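Hypothetical protein (Vibrio sp. DAT722, PDB 2Q73) probably hydrolyses nucleoside triphosphates to monophosphate and pyrophosphate as a magnesium-dependent, all-helical MazG-type house-cleaning enzyme. Local coordinates at residues F24-L27 with I28-G32; L34-S37 with I38-K42; Q45-L48 with D49-K52; V55-E58 with L59-L63. All blocks are in the same frame, centred on the assembly; numbering follows the deposited sequence. Where two conformers were deposited one is given.

Contact 1 of 4, residues F24-L27 with I28-G32; sequences FFKL and IEEVG. With MG (magnesium ion), chain G.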
loop_
_atom_site.group_PDB
_atom_site.type_symbol
_atom_site.label_atom_id
_atom_site.label_comp_id
_atom_site.label_asym_id
_atom_site.label_seq_id
_atom_site.Cartn_x
_atom_site.Cartn_y
_atom_site.Cartn_z
ATOM N N PHE C 24 -9.766 3.427 5.828
ATOM C CA PHE C 24 -8.581 2.626 5.586
ATOM C C PHE C 24 -8.429 2.279 4.089
ATOM O O PHE C 24 -7.345 2.430 3.532
ATOM C CB PHE C 24 -8.592 1.332 6.438
ATOM C CG PHE C 24 -7.342 0.532 6.273
ATOM C CD1 PHE C 24 -6.132 1.030 6.782
ATOM C CD2 PHE C 24 -7.342 -0.681 5.572
ATOM C CE1 PHE C 24 -4.936 0.301 6.631
ATOM C CE2 PHE C 24 -6.152 -1.411 5.401
ATOM C CZ PHE C 24 -4.951 -0.912 5.920
ATOM N N PHE C 25 -9.523 1.839 3.444
ATOM C CA PHE C 25 -9.532 1.662 1.980
ATOM C C PHE C 25 -9.079 2.918 1.246
ATOM O O PHE C 25 -8.258 2.848 0.326
ATOM C CB PHE C 25 -10.932 1.308 1.491
ATOM C CG PHE C 25 -11.388 -0.066 1.863
ATOM C CD1 PHE C 25 -10.571 -1.182 1.637
ATOM C CD2 PHE C 25 -12.689 -0.265 2.361
ATOM C CE1 PHE C 25 -11.029 -2.479 1.961
ATOM C CE2 PHE C 25 -13.140 -1.536 2.675
ATOM C CZ PHE C 25 -12.303 -2.644 2.485
ATOM N N LYS C 26 -9.601 4.071 1.642
ATOM C CA LYS C 26 -9.210 5.321 0.991
ATOM C C LYS C 26 -7.740 5.643 1.177
ATOM O O LYS C 26 -7.100 6.124 0.228
ATOM C CB LYS C 26 -10.079 6.510 1.458
ATOM C CG LYS C 26 -11.540 6.533 0.944
ATOM C CD LYS C 26 -11.697 6.488 -0.570
ATOM C CE LYS C 26 -11.019 7.670 -1.270
ATOM N NZ LYS C 26 -11.161 7.603 -2.768
ATOM N N LEU C 27 -7.201 5.404 2.376
ATOM C CA LEU C 27 -5.767 5.614 2.614
ATOM C C LEU C 27 -4.941 4.818 1.590
ATOM O O LEU C 27 -4.023 5.368 0.965
ATOM C CB LEU C 27 -5.335 5.224 4.048
ATOM C CG LEU C 27 -3.809 5.260 4.302
ATOM C CD1 LEU C 27 -3.311 6.709 4.264
ATOM C CD2 LEU C 27 -3.476 4.610 5.640
ATOM N N ILE C 28 -5.258 3.535 1.454
ATOM C CA ILE C 28 -4.516 2.644 0.545
ATOM C C ILE C 28 -4.708 3.095 -0.924
ATOM O O ILE C 28 -3.750 3.064 -1.704
ATOM C CB ILE C 28 -4.907 1.178 0.753
ATOM C CG1 ILE C 28 -4.807 0.785 2.250
ATOM C CG2 ILE C 28 -4.096 0.223 -0.220
ATOM C CD1 ILE C 28 -3.408 0.980 2.882
ATOM N N GLU C 29 -5.925 3.543 -1.280
ATOM C CA GLU C 29 -6.172 4.066 -2.629
ATOM C C GLU C 29 -5.268 5.255 -2.895
ATOM O O GLU C 29 -4.694 5.376 -3.983
ATOM C CB GLU C 29 -7.642 4.478 -2.807
ATOM C CG GLU C 29 -8.562 3.316 -2.893
ATOM C CD GLU C 29 -10.003 3.730 -2.692
ATOM O OE1 GLU C 29 -10.438 4.667 -3.393
ATOM O OE2 GLU C 29 -10.679 3.115 -1.834
ATOM N N GLU C 30 -5.132 6.138 -1.907
ATOM C CA GLU C 30 -4.285 7.336 -2.114
ATOM C C GLU C 30 -2.806 7.001 -2.182
ATOM O O GLU C 30 -2.058 7.638 -2.930
ATOM C CB GLU C 30 -4.536 8.422 -1.057
ATOM C CG GLU C 30 -5.995 8.904 -0.999
ATOM C CD GLU C 30 -6.554 9.461 -2.305
ATOM O OE1 GLU C 30 -5.811 9.882 -3.216
ATOM O OE2 GLU C 30 -7.799 9.501 -2.417
ATOM N N VAL C 31 -2.387 5.996 -1.421
ATOM C CA VAL C 31 -1.008 5.551 -1.459
ATOM C C VAL C 31 -0.719 5.028 -2.875
ATOM O O VAL C 31 0.361 5.281 -3.412
ATOM C CB VAL C 31 -0.736 4.506 -0.379
ATOM C CG1 VAL C 31 0.614 3.790 -0.590
ATOM C CG2 VAL C 31 -0.718 5.172 1.012
ATOM N N GLY C 32 -1.665 4.298 -3.473
ATOM C CA GLY C 32 -1.458 3.803 -4.853
ATOM C C GLY C 32 -1.370 4.929 -5.864
ATOM O O GLY C 32 -0.557 4.896 -6.772
HETATM MG MG MG G . -5.818 11.249 -5.026
HETATM O O HOH W 1 -5.934 12.131 -7.245
#

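Contact 2 of 4, residues L34-S37 with I38-K42; sequences LSES and IRKGK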
loop_
_atom_site.group_PDB
_atom_site.type_symbol
_atom_site.label_atom_id
_atom_site.label_comp_id
_atom_site.label_asym_id
_atom_site.label_seq_id
_atom_site.Cartn_x
_atom_site.Cartn_y
_atom_site.Cartn_z
ATOM N N LEU C 34 -0.381 7.952 -5.087
ATOM C CA LEU C 34 0.943 8.505 -4.811
ATOM C C LEU C 34 2.060 7.773 -5.586
ATOM O O LEU C 34 2.942 8.412 -6.187
ATOM C CB LEU C 34 1.256 8.483 -3.298
ATOM C CG LEU C 34 2.642 9.013 -2.871
ATOM C CD1 LEU C 34 2.829 10.503 -3.267
ATOM C CD2 LEU C 34 2.802 8.847 -1.383
ATOM N N SER C 35 2.025 6.446 -5.549
ATOM C CA SER C 35 2.982 5.636 -6.281
ATOM C C SER C 35 3.050 6.021 -7.746
ATOM O O SER C 35 4.140 6.227 -8.282
ATOM C CB SER C 35 2.593 4.167 -6.135
ATOM O OG SER C 35 3.669 3.397 -6.578
ATOM N N GLU C 36 1.879 6.164 -8.375
ATOM C CA GLU C 36 1.780 6.582 -9.772
ATOM C C GLU C 36 2.378 7.977 -10.012
ATOM O O GLU C 36 3.139 8.160 -10.970
ATOM C CB GLU C 36 0.315 6.556 -10.221
ATOM C CG GLU C 36 0.121 6.797 -11.732
ATOM C CD GLU C 36 -1.337 6.890 -12.130
ATOM O OE1 GLU C 36 -2.227 6.852 -11.235
ATOM O OE2 GLU C 36 -1.591 7.026 -13.345
ATOM N N SER C 37 2.017 8.956 -9.173
ATOM C CA SER C 37 2.548 10.323 -9.307
ATOM C C SER C 37 4.076 10.363 -9.188
ATOM O O SER C 37 4.737 11.106 -9.915
ATOM C CB SER C 37 1.900 11.304 -8.302
ATOM O OG SER C 37 2.359 11.047 -6.971
ATOM N N ILE C 38 4.634 9.563 -8.275
ATOM C CA ILE C 38 6.093 9.496 -8.122
ATOM C C ILE C 38 6.747 8.814 -9.336
ATOM O O ILE C 38 7.746 9.311 -9.872
ATOM C CB ILE C 38 6.513 8.821 -6.774
ATOM C CG1 ILE C 38 6.101 9.730 -5.600
ATOM C CG2 ILE C 38 8.041 8.525 -6.743
ATOM C CD1 ILE C 38 6.347 9.131 -4.188
ATOM N N ARG C 39 6.159 7.710 -9.791
ATOM C CA ARG C 39 6.697 6.997 -10.955
ATOM C C ARG C 39 6.728 7.921 -12.171
ATOM O O ARG C 39 7.671 7.916 -12.954
ATOM C CB ARG C 39 5.846 5.751 -11.237
ATOM C CG ARG C 39 6.291 4.959 -12.451
ATOM C CD ARG C 39 5.469 3.665 -12.623
ATOM N NE ARG C 39 4.026 3.879 -12.763
ATOM C CZ ARG C 39 3.390 4.217 -13.892
ATOM N NH1 ARG C 39 4.050 4.440 -15.034
ATOM N NH2 ARG C 39 2.076 4.353 -13.876
ATOM N N LYS C 40 5.684 8.735 -12.303
ATOM C CA LYS C 40 5.578 9.642 -13.435
ATOM C C LYS C 40 6.371 10.952 -13.270
ATOM O O LYS C 40 6.397 11.802 -14.182
ATOM C CB LYS C 40 4.097 9.927 -13.710
ATOM C CG LYS C 40 3.365 8.736 -14.292
ATOM C CD LYS C 40 1.897 9.069 -14.523
ATOM C CE LYS C 40 1.180 7.973 -15.286
ATOM N NZ LYS C 40 -0.241 8.363 -15.624
ATOM N N GLY C 41 7.013 11.113 -12.113
ATOM C CA GLY C 41 7.856 12.284 -11.834
ATOM C C GLY C 41 7.116 13.611 -11.753
ATOM O O GLY C 41 7.670 14.656 -12.153
ATOM N N LYS C 42 5.881 13.593 -11.240
ATOM C CA LYS C 42 5.028 14.803 -11.225
ATOM C C LYS C 42 5.308 15.659 -9.986
ATOM O O LYS C 42 4.400 15.964 -9.205
ATOM C CB LYS C 42 3.536 14.417 -11.362
ATOM C CG LYS C 42 3.246 13.872 -12.766
ATOM C CD LYS C 42 1.828 13.367 -12.992
ATOM C CE LYS C 42 1.545 13.435 -14.508
ATOM N NZ LYS C 42 0.167 13.000 -14.898
#

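Contact 3 of 4, residues Q45-L48 with D49-K52; sequences QPTL and DELK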
loop_
_atom_site.group_PDB
_atom_site.type_symbol
_atom_site.label_atom_id
_atom_site.label_comp_id
_atom_site.label_asym_id
_atom_site.label_seq_id
_atom_site.Cartn_x
_atom_site.Cartn_y
_atom_site.Cartn_z
ATOM N N GLN C 45 5.904 22.111 -6.873
ATOM C CA GLN C 45 4.670 22.692 -6.331
ATOM C C GLN C 45 3.788 23.169 -7.492
ATOM O O GLN C 45 4.137 24.124 -8.157
ATOM C CB GLN C 45 4.995 23.854 -5.378
ATOM C CG GLN C 45 3.780 24.456 -4.663
ATOM C CD GLN C 45 2.885 23.426 -3.991
ATOM O OE1 GLN C 45 3.347 22.560 -3.246
ATOM N NE2 GLN C 45 1.584 23.529 -4.242
ATOM N N PRO C 46 2.668 22.466 -7.760
ATOM C CA PRO C 46 1.791 22.809 -8.885
ATOM C C PRO C 46 0.923 24.044 -8.674
ATOM O O PRO C 46 0.566 24.359 -7.533
ATOM C CB PRO C 46 0.895 21.567 -9.004
ATOM C CG PRO C 46 0.819 21.045 -7.622
ATOM C CD PRO C 46 2.203 21.244 -7.071
ATOM N N THR C 47 0.580 24.731 -9.767
ATOM C CA THR C 47 -0.525 25.689 -9.738
ATOM C C THR C 47 -1.825 24.893 -9.810
ATOM O O THR C 47 -1.810 23.671 -9.947
ATOM C CB THR C 47 -0.515 26.713 -10.938
ATOM O OG1 THR C 47 -0.878 25.966 -12.194
ATOM C CG2 THR C 47 0.944 27.399 -11.031
ATOM N N LEU C 48 -2.954 25.589 -9.747
ATOM C CA LEU C 48 -4.266 24.943 -9.754
ATOM C C LEU C 48 -4.499 24.003 -10.949
ATOM O O LEU C 48 -5.026 22.908 -10.766
ATOM C CB LEU C 48 -5.374 25.995 -9.671
ATOM C CG LEU C 48 -6.819 25.586 -9.394
ATOM C CD1 LEU C 48 -7.127 25.727 -7.908
ATOM C CD2 LEU C 48 -7.772 26.483 -10.213
ATOM N N ASP C 49 -4.095 24.412 -12.152
ATOM C CA ASP C 49 -4.266 23.556 -13.345
ATOM C C ASP C 49 -3.293 22.370 -13.448
ATOM O O ASP C 49 -3.478 21.466 -14.276
ATOM C CB ASP C 49 -4.268 24.393 -14.629
ATOM C CG ASP C 49 -3.068 25.311 -14.726
ATOM O OD1 ASP C 49 -3.242 26.538 -14.265
ATOM O OD2 ASP C 49 -1.960 24.824 -15.265
ATOM N N GLU C 50 -2.285 22.338 -12.580
ATOM C CA GLU C 50 -1.317 21.258 -12.574
ATOM C C GLU C 50 -1.573 20.269 -11.436
ATOM O O GLU C 50 -0.919 19.248 -11.353
ATOM C CB GLU C 50 0.095 21.833 -12.436
ATOM C CG GLU C 50 0.689 22.413 -13.713
ATOM C CD GLU C 50 1.713 23.506 -13.437
ATOM O OE1 GLU C 50 2.016 23.772 -12.247
ATOM O OE2 GLU C 50 2.211 24.112 -14.416
ATOM N N LEU C 51 -2.533 20.594 -10.578
ATOM C CA LEU C 51 -2.723 19.895 -9.312
ATOM C C LEU C 51 -3.130 18.430 -9.469
ATOM O O LEU C 51 -2.595 17.555 -8.766
ATOM C CB LEU C 51 -3.725 20.656 -8.423
ATOM C CG LEU C 51 -3.993 20.111 -7.011
ATOM C CD1 LEU C 51 -2.730 20.084 -6.150
ATOM C CD2 LEU C 51 -5.092 20.927 -6.323
ATOM N N LYS C 52 -4.068 18.156 -10.376
ATOM C CA LYS C 52 -4.599 16.799 -10.522
ATOM C C LYS C 52 -3.501 15.842 -10.931
ATOM O O LYS C 52 -2.816 16.076 -11.931
ATOM C CB LYS C 52 -5.723 16.722 -11.552
ATOM C CG LYS C 52 -6.375 15.337 -11.589
ATOM C CD LYS C 52 -7.133 15.064 -12.893
ATOM C CE LYS C 52 -8.037 13.833 -12.726
ATOM N NZ LYS C 52 -8.701 13.448 -14.004
HETATM O O HOH W 2 -5.753 20.184 -11.679
#

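Contact 4 of 4, residues V55-E58 with L59-L63; sequences VAEE and LYDVL. With MG (magnesium ion), chain G.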
loop_
_atom_site.group_PDB
_atom_site.type_symbol
_atom_site.label_atom_id
_atom_site.label_comp_id
_atom_site.label_asym_id
_atom_site.label_seq_id
_atom_site.Cartn_x
_atom_site.Cartn_y
_atom_site.Cartn_z
ATOM N N VAL C 55 2.342 14.875 -7.522
ATOM C CA VAL C 55 2.867 14.321 -6.282
ATOM C C VAL C 55 2.310 15.125 -5.092
ATOM O O VAL C 55 1.904 14.539 -4.080
ATOM C CB VAL C 55 4.431 14.303 -6.290
ATOM C CG1 VAL C 55 4.975 13.954 -4.899
ATOM C CG2 VAL C 55 4.950 13.244 -7.308
ATOM N N ALA C 56 2.266 16.445 -5.229
ATOM C CA ALA C 56 1.702 17.332 -4.191
ATOM C C ALA C 56 0.281 16.930 -3.798
ATOM O O ALA C 56 -0.030 16.792 -2.601
ATOM C CB ALA C 56 1.740 18.802 -4.656
ATOM N N GLU C 57 -0.576 16.739 -4.799
ATOM C CA GLU C 57 -1.960 16.328 -4.538
ATOM C C GLU C 57 -2.022 14.998 -3.824
ATOM O O GLU C 57 -2.758 14.850 -2.841
ATOM C CB GLU C 57 -2.784 16.274 -5.825
ATOM C CG GLU C 57 -4.007 15.386 -5.742
ATOM C CD GLU C 57 -5.059 15.729 -6.760
ATOM O OE1 GLU C 57 -5.190 14.978 -7.756
ATOM O OE2 GLU C 57 -5.754 16.751 -6.568
ATOM N N GLU C 58 -1.245 14.021 -4.294
ATOM C CA GLU C 58 -1.335 12.689 -3.722
ATOM C C GLU C 58 -0.788 12.647 -2.298
ATOM O O GLU C 58 -1.366 11.958 -1.454
ATOM C CB GLU C 58 -0.661 11.622 -4.616
ATOM C CG GLU C 58 -1.115 11.667 -6.094
ATOM C CD GLU C 58 -2.630 11.745 -6.316
ATOM O OE1 GLU C 58 -3.413 11.411 -5.410
ATOM O OE2 GLU C 58 -3.032 12.130 -7.441
ATOM N N LEU C 59 0.296 13.388 -2.030
ATOM C CA LEU C 59 0.838 13.512 -0.663
ATOM C C LEU C 59 -0.180 14.150 0.288
ATOM O O LEU C 59 -0.401 13.646 1.398
ATOM C CB LEU C 59 2.159 14.293 -0.641
ATOM C CG LEU C 59 3.427 13.586 -1.175
ATOM C CD1 LEU C 59 4.597 14.537 -1.224
ATOM C CD2 LEU C 59 3.789 12.321 -0.373
ATOM N N TYR C 60 -0.810 15.233 -0.160
ATOM C CA TYR C 60 -1.889 15.841 0.620
ATOM C C TYR C 60 -3.034 14.829 0.846
ATOM O O TYR C 60 -3.570 14.724 1.950
ATOM C CB TYR C 60 -2.435 17.109 -0.038
ATOM C CG TYR C 60 -3.507 17.722 0.846
ATOM C CD1 TYR C 60 -3.164 18.558 1.902
ATOM C CD2 TYR C 60 -4.850 17.370 0.689
ATOM C CE1 TYR C 60 -4.156 19.089 2.751
ATOM C CE2 TYR C 60 -5.835 17.876 1.532
ATOM C CZ TYR C 60 -5.482 18.727 2.557
ATOM O OH TYR C 60 -6.467 19.240 3.387
ATOM N N ASP C 61 -3.407 14.089 -0.194
ATOM C CA ASP C 61 -4.510 13.150 -0.049
ATOM C C ASP C 61 -4.192 12.032 0.956
ATOM O O ASP C 61 -5.078 11.610 1.685
ATOM C CB ASP C 61 -4.913 12.551 -1.399
ATOM C CG ASP C 61 -5.539 13.571 -2.347
ATOM O OD1 ASP C 61 -5.860 14.710 -1.946
ATOM O OD2 ASP C 61 -5.717 13.202 -3.528
ATOM N N VAL C 62 -2.942 11.538 0.979
ATOM C CA VAL C 62 -2.515 10.567 1.993
ATOM C C VAL C 62 -2.610 11.209 3.401
ATOM O O VAL C 62 -3.181 10.603 4.341
ATOM C CB VAL C 62 -1.094 10.011 1.692
ATOM C CG1 VAL C 62 -0.589 9.197 2.872
ATOM C CG2 VAL C 62 -1.127 9.137 0.405
ATOM N N LEU C 63 -2.085 12.428 3.528
ATOM C CA LEU C 63 -2.133 13.219 4.768
ATOM C C LEU C 63 -3.572 13.378 5.276
ATOM O O LEU C 63 -3.827 13.251 6.485
ATOM C CB LEU C 63 -1.496 14.599 4.558
ATOM C CG LEU C 63 -1.606 15.617 5.696
ATOM C CD1 LEU C 63 -0.877 15.058 6.891
ATOM C CD2 LEU C 63 -1.033 16.984 5.297
HETATM MG MG MG G . -5.818 11.249 -5.026
HETATM O O HOH W 1 -5.934 12.131 -7.245
#

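Contact 1 of 4, residues F24-L27 with I28-G32
Lys26 reaches forward along helix 20-39 to two carboxylates, those of Glu29 and Glu30, with a single ammonium group. Its chain is bent at chi2 and chi3 (-56° and -60°), which lays it along the helix toward the next turn and brings NZ to both acids. In the conformer of Glu29 described here, NZ of Lys26 donates to Glu29 OE1 at 3.1 Å, a salt bridge that meets the oxygen from above the carboxylate plane. A longer ion pair, 3.9 Å from Lys26 NZ to Glu30 OE2, completes the network. In that same conformer Glu29 has a further ionic partner, since its OE2 pairs with Arg39 of the second subunit.

The apolar contacts lie on other sides of the helix. Ile28 lays CG1 over one face of the Phe24 ring, 4.2 Å from the centroid and offset toward the rim, a CH-pi contact, while its CD1 touches Phe24 CZ at 3.9 Å. A branched aliphatic chain one turn from a flat ring suits this buried face, where Ile28 also packs on Ile28 of the third subunit. Leu27 and Val31 make a looser pair, 4.4 Å between Leu27 CD1 and Val31 CG2.

Backbone bonds run i to i+4, among them Glu30 N to Lys26 O at 2.9 Å.

Glu30 uses its two oxygens differently: OE1 binds the magnesium ion at 2.3 Å and OE2 faces Lys26, whose charge would probably help offset the acidic cluster. Glu33, Glu58 and Asp61 supply the other protein ligands, giving the four-carboxylate metal site of the MazG fold, carried on two neighbouring helices.

Contact 2 of 4, residues L34-S37 with I38-K42
The C-terminal end of helix 20-39 closes here in a Schellman motif, and the side chains of its last turns pair one turn apart. Leu34 and Ile38 meet through their CD1 methyls at 3.9 Å, an apolar pair on the buried side, where Leu34 also packs on Glu58 and Leu59 of helix 55-72. On a more exposed side Glu36 and Lys40 run alongside each other with both chains extended. Lys40 NZ donates to Glu36 OE2 at 3.0 Å, arriving on the anti side of the carboxylate and 23° out of its plane. Arg39 NH2 lies 3.8 Å from Glu36 CG, but its NE turns to Glu29 of the second subunit.

At the helix end, Gly41 takes a positive phi of 66°, a conformation glycine adopts readily because it has no side chain to clash. The chain thereby turns back, and Lys42 N reaches Ser37 O at 3.0 Å in an almost straight bond. Ser37 suits the buried face because its hydroxyl is satisfied within the helix: a chi1 of 72° swings OG back to donate to Leu34 O at 2.8 Å. That carbonyl also accepts from Ile38 N at 2.9 Å.

Contact 3 of 4, residues Q45-L48 with D49-K52
Asp49 leans back alongside Thr47, its OD1 taking a weak hydrogen bond of 3.2 Å from Thr47 OG1, in a type I beta-turn, Thr47 to Glu50, of the loop joining helix 20-39 to helix 55-72. Both side chains point the same way, and short polar groups suit this exposed corner.

Glu50 then binds the turn in two directions. Its backbone N donates to Thr47 O at 3.0 Å, the bond that closes the turn, coming from well above the carbonyl plane. Its carboxylate reaches back, CG lying beside the backbone N (chi1 -78°) with the chain extended beyond, and OE1 accepts from Thr47 N at 3.0 Å with an N-H...O angle of 165°. Thr47 and Glu50 thus hold each other by reciprocal bonds. The aliphatic base of Glu50 is used as well, its CB resting 3.5 Å from Pro46 CB.

Leu51 is buried, as befits its apolar chain: CD1 touches Pro46 CG at 4.0 Å, and outside the turn the residue packs on Glu57 and on Leu87 of the fourth subunit. Its N makes a weak bond to Leu48 O.

A water molecule links Lys52 to the turn: it donates to Leu48 O at 3.0 Å and accepts from Lys52 N at 2.9 Å.

Contact 4 of 4, residues V55-E58 with L59-L63
Magnesium draws the carboxylates of Glu58 and Asp61 together across one turn of helix 55-72. Glu58 OE1 binds the ion at 2.4 Å and Asp61 OD2 at 2.5 Å, each carboxylate giving one oxygen. Glu58 OE1 and Asp61 OD2 sit 3.5 Å apart, a closeness between acidic groups that the shared cation makes tolerable, and the two carboxylate planes stand 76° apart. Glu58 is bent at chi2 (-48°), which curls its longer chain round so that OE1 arrives at the same ion as the shorter aspartate. Its other oxygen is used too: OE2 accepts a hydrogen bond of 2.9 Å from the water that is itself a magnesium ligand, so Glu58 both binds the ion and holds one of its water ligands.

Asp61 OD1, turned from the ion, forms a salt bridge with Lys84 of the fourth subunit. Glu57 brings its CG to 3.5 Å from Asp61 OD2, while its OE1 accepts from Gly53 N.

On another side of the helix Val55 and Leu59 lie side by side, CG1 to CD1 at 3.7 Å, apolar residues suited to the packing against Ser37 and Leu34 of helix 20-39. The main-chain bond Leu59 N to Val55 O, 2.8 Å, supports that turn.

With Glu30 and Glu33 completing the protein ligands, the concentrated negative charge is consistent with a site built to hold magnesium for hydrolysis of a nucleotide's phosphate chain, as in other MazG enzymes.

Contacts 1 and 4 form the two walls of the magnesium site: their centres are about 11 Å apart, and Glu30 OE1 comes to 3.3 Å from Asp61 OD2 at the shared ion. Contact 2 follows contact 1 on helix 20-39, its centre about 15 Å farther on, and packs against contact 4 through Leu34 CA and Glu58 CB, 3.5 Å apart. Contact 3 belongs to the connecting loop, with the side chain of Leu51 about 9 Å from the metal; its Pro46 CD touches Ala56 CB of contact 4 at 3.5 Å. All four contacts also meet the fourth subunit, so the site and its surroundings are tied into the tetramer.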